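Local coordinates for ubiquinone biosynthesis accessory factor UbiJ (Escherichia coli, PDB 6H6O), which binds hydrophobic ubiquinone biosynthetic intermediates through its SCP2 domain and is essential for the stability of the multi-enzyme Ubi complex, at residues 45-49 and 74-79. Residues are numbered along the deposited sequence.
Sequences GKVLR and WAGDAD. With CA (calcium ion), chain J; CA (calcium ion), chain F; LMR ((2S)-2-hydroxybutanedioic acid), chain E.
G45, at positive phi (81°), leads into strand 47-52 of the SCP2 domain; loop 74-79 carries the chain from edge strand 68-71 across to 80-84, the parallel neighbour of 47-52. V47 and A78 set the register, CA to CA 4.9 Å. K46, its backbone already extended (-78/145), brings CA 3.5 Å from D79 OD2. V47 N donates to D79 OD2 (2.8 Å) and D79 N to V47 O (2.8 Å), leading into the pairing of R49 with C80 and V82. V47, chi1 t, sets CG1 over the face of W74, 4.0 Å from its five-membered ring centroid (CH-pi), while W74 NE1 bonds D77 O (3.3 Å). L48 points away from the loop and packs on V115, C80 and V82. R49, chi1 to chi3 all t, lays CB 3.8 Å from A78 CB and gives NH1 to W74 O (3.3 Å); its NE pairs with E51. D79 OD1 lies 2.7 Å from O2 of bound (2S)-2-hydroxybutanedioic acid and, with OD2, chelates calcium (2.4 and 2.6 Å), so one carboxylate accepts the first strand NH and ligates metal together.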
ATOM      1  N   GLY A  45      17.704 -15.102   5.670  1.00 15.86           N
ATOM      2  CA  GLY A  45      16.959 -16.342   5.862  1.00 16.15           C
ATOM      3  C   GLY A  45      15.691 -16.226   6.676  1.00 19.62           C
ATOM      4  O   GLY A  45      14.951 -17.209   6.805  1.00 19.84           O
ATOM      5  N   LYS A  46      15.387 -15.030   7.193  1.00 15.21           N
ATOM      6  CA  LYS A  46      14.185 -14.834   7.999  1.00 13.83           C
ATOM      7  C   LYS A  46      12.914 -14.738   7.176  1.00 17.71           C
ATOM      8  O   LYS A  46      12.914 -14.211   6.051  1.00 17.11           O
ATOM      9  CB  LYS A  46      14.326 -13.616   8.946  1.00 15.47           C
ATOM     10  CG  LYS A  46      15.491 -13.755   9.955  1.00 14.65           C
ATOM     11  CD  LYS A  46      15.329 -14.925  10.954  1.00 18.22           C
ATOM     12  CE  LYS A  46      16.477 -14.922  11.944  1.00 20.23           C
ATOM     13  NZ  LYS A  46      16.447 -16.130  12.817  1.00 16.09           N
ATOM     14  N   VAL A  47      11.828 -15.270   7.742  1.00 13.43           N
ATOM     15  CA  VAL A  47      10.459 -15.203   7.215  1.00 12.75           C
ATOM     16  C   VAL A  47       9.625 -14.338   8.193  1.00 18.89           C
ATOM     17  O   VAL A  47       9.411 -14.738   9.349  1.00 17.53           O
ATOM     18  CB  VAL A  47       9.801 -16.586   7.011  1.00 16.27           C
ATOM     19  CG1 VAL A  47       8.396 -16.420   6.402  1.00 15.56           C
ATOM     20  CG2 VAL A  47      10.669 -17.499   6.148  1.00 16.81           C
ATOM     21  N   LEU A  48       9.179 -13.156   7.734  1.00 17.14           N
ATOM     22  CA  LEU A  48       8.386 -12.242   8.541  1.00 17.26           C
ATOM     23  C   LEU A  48       6.974 -12.185   7.971  1.00 19.71           C
ATOM     24  O   LEU A  48       6.795 -11.751   6.831  1.00 16.69           O
ATOM     25  CB  LEU A  48       9.026 -10.843   8.545  1.00 17.67           C
ATOM     26  CG  LEU A  48       8.247  -9.681   9.241  1.00 23.80           C
ATOM     27  CD1 LEU A  48       7.989  -9.977  10.744  1.00 24.54           C
ATOM     28  CD2 LEU A  48       9.014  -8.345   9.106  1.00 23.36           C
ATOM     29  N   ARG A  49       5.983 -12.634   8.764  1.00 16.63           N
ATOM     30  CA  ARG A  49       4.571 -12.607   8.363  1.00 16.21           C
ATOM     31  C   ARG A  49       3.908 -11.344   8.912  1.00 20.00           C
ATOM     32  O   ARG A  49       4.005 -11.066  10.101  1.00 20.54           O
ATOM     33  CB  ARG A  49       3.841 -13.868   8.856  1.00 16.69           C
ATOM     34  CG  ARG A  49       2.471 -14.057   8.214  1.00 20.75           C
ATOM     35  CD  ARG A  49       1.907 -15.451   8.479  1.00 30.63           C
ATOM     36  NE  ARG A  49       0.690 -15.645   7.693  1.00 32.56           N
ATOM     37  CZ  ARG A  49       0.498 -16.603   6.790  1.00 41.79           C
ATOM     38  NH1 ARG A  49       1.435 -17.513   6.565  1.00 23.99           N
ATOM     39  NH2 ARG A  49      -0.639 -16.660   6.108  1.00 34.89           N
ATOM     40  N   TRP A  74       1.869 -18.411   2.498  1.00 26.19           N
ATOM     41  CA  TRP A  74       3.040 -19.140   2.978  1.00 25.95           C
ATOM     42  C   TRP A  74       2.609 -20.369   3.753  1.00 30.65           C
ATOM     43  O   TRP A  74       2.067 -20.241   4.848  1.00 28.91           O
ATOM     44  CB  TRP A  74       3.921 -18.238   3.863  1.00 24.53           C
ATOM     45  CG  TRP A  74       5.242 -18.832   4.226  1.00 25.80           C
ATOM     46  CD1 TRP A  74       5.601 -19.358   5.429  1.00 28.85           C
ATOM     47  CD2 TRP A  74       6.392 -18.945   3.375  1.00 25.87           C
ATOM     48  NE1 TRP A  74       6.916 -19.782   5.389  1.00 28.50           N
ATOM     49  CE2 TRP A  74       7.428 -19.527   4.144  1.00 29.32           C
ATOM     50  CE3 TRP A  74       6.659 -18.586   2.038  1.00 27.61           C
ATOM     51  CZ2 TRP A  74       8.698 -19.778   3.621  1.00 29.18           C
ATOM     52  CZ3 TRP A  74       7.928 -18.813   1.525  1.00 29.32           C
ATOM     53  CH2 TRP A  74       8.937 -19.391   2.315  1.00 29.78           C
ATOM     54  N   ALA A  75       2.870 -21.546   3.210  1.00 29.00           N
ATOM     55  CA  ALA A  75       2.474 -22.761   3.898  1.00 30.48           C
ATOM     56  C   ALA A  75       3.386 -23.147   5.088  1.00 35.94           C
ATOM     57  O   ALA A  75       2.921 -23.831   5.995  1.00 37.40           O
ATOM     58  CB  ALA A  75       2.327 -23.910   2.911  1.00 32.02           C
ATOM     59  N   GLY A  76       4.634 -22.698   5.103  1.00 31.00           N
ATOM     60  CA  GLY A  76       5.610 -22.980   6.150  1.00 30.27           C
ATOM     61  C   GLY A  76       5.497 -22.149   7.409  1.00 33.11           C
ATOM     62  O   GLY A  76       4.455 -21.531   7.680  1.00 32.40           O
ATOM     63  N   ASP A  77       6.599 -22.133   8.172  1.00 28.25           N
ATOM     64  CA  ASP A  77       6.648 -21.394   9.421  0.50 26.87           C
ATOM     65  C   ASP A  77       7.287 -20.047   9.231  1.00 29.96           C
ATOM     66  O   ASP A  77       8.203 -19.889   8.406  1.00 31.03           O
ATOM     67  CB  ASP A  77       7.361 -22.202  10.530  0.50 28.47           C
ATOM     68  CG  ASP A  77       6.607 -23.443  10.977  0.50 35.02           C
ATOM     69  OD1 ASP A  77       5.374 -23.350  11.188  0.50 33.92           O
ATOM     70  OD2 ASP A  77       7.253 -24.501  11.142  0.50 38.97           O
ATOM     71  N   ALA A  78       6.743 -19.055   9.949  1.00 24.01           N
ATOM     72  CA  ALA A  78       7.244 -17.685   9.955  1.00 21.82           C
ATOM     73  C   ALA A  78       8.101 -17.594  11.206  1.00 22.16           C
ATOM     74  O   ALA A  78       7.766 -18.173  12.240  1.00 21.45           O
ATOM     75  CB  ALA A  78       6.096 -16.682  10.039  1.00 22.38           C
ATOM     76  N   ASP A  79       9.208 -16.869  11.128  1.00 16.03           N
ATOM     77  CA  ASP A  79      10.096 -16.684  12.265  1.00 16.16           C
ATOM     78  C   ASP A  79       9.528 -15.648  13.227  1.00 20.07           C
ATOM     79  O   ASP A  79       9.806 -15.675  14.437  1.00 19.25           O
ATOM     80  CB  ASP A  79      11.471 -16.267  11.748  1.00 16.57           C
ATOM     81  CG  ASP A  79      12.119 -17.399  10.943  1.00 19.88           C
ATOM     82  OD1 ASP A  79      12.292 -18.506  11.496  1.00 18.35           O
ATOM     83  OD2 ASP A  79      12.314 -17.225   9.732  1.00 16.45           O
TER
HETATM   84 CA    CA J 208       4.916 -25.428  11.971  1.00 85.48          CA
HETATM   85 CA    CA F 204      13.115 -19.651   9.539  1.00 17.66          CA
HETATM   86  C1  LMR E 203       9.223 -20.830  14.782  1.00 54.14           C
HETATM   87  O1A LMR E 203       8.780 -21.839  15.294  1.00 57.84           O
HETATM   88  O1B LMR E 203       8.478 -19.876  14.278  1.00 48.63           O
HETATM   89  C2  LMR E 203      10.715 -20.590  14.627  1.00 54.42           C
HETATM   90  O2  LMR E 203      11.020 -19.904  13.419  1.00 49.06           O
HETATM   91  C3  LMR E 203      11.298 -19.833  15.814  1.00 57.49           C
HETATM   92  C4  LMR E 203      10.963 -18.361  15.812  1.00 55.41           C
HETATM   93  O4A LMR E 203      11.847 -17.625  15.180  1.00 51.34           O
HETATM   94  O4B LMR E 203       9.988 -17.908  16.375  1.00 56.65           O
HETATM   95  O   HOH W   1      13.582 -19.454   7.306  1.00 14.33           O
HETATM   96  O   HOH W   2      -0.862 -18.527   4.060  1.00 27.88           O
HETATM   97  O   HOH W   3       3.498 -18.797   7.904  1.00 37.16           O
HETATM   98  O   HOH W   4      10.919 -20.237   8.954  1.00 22.85           O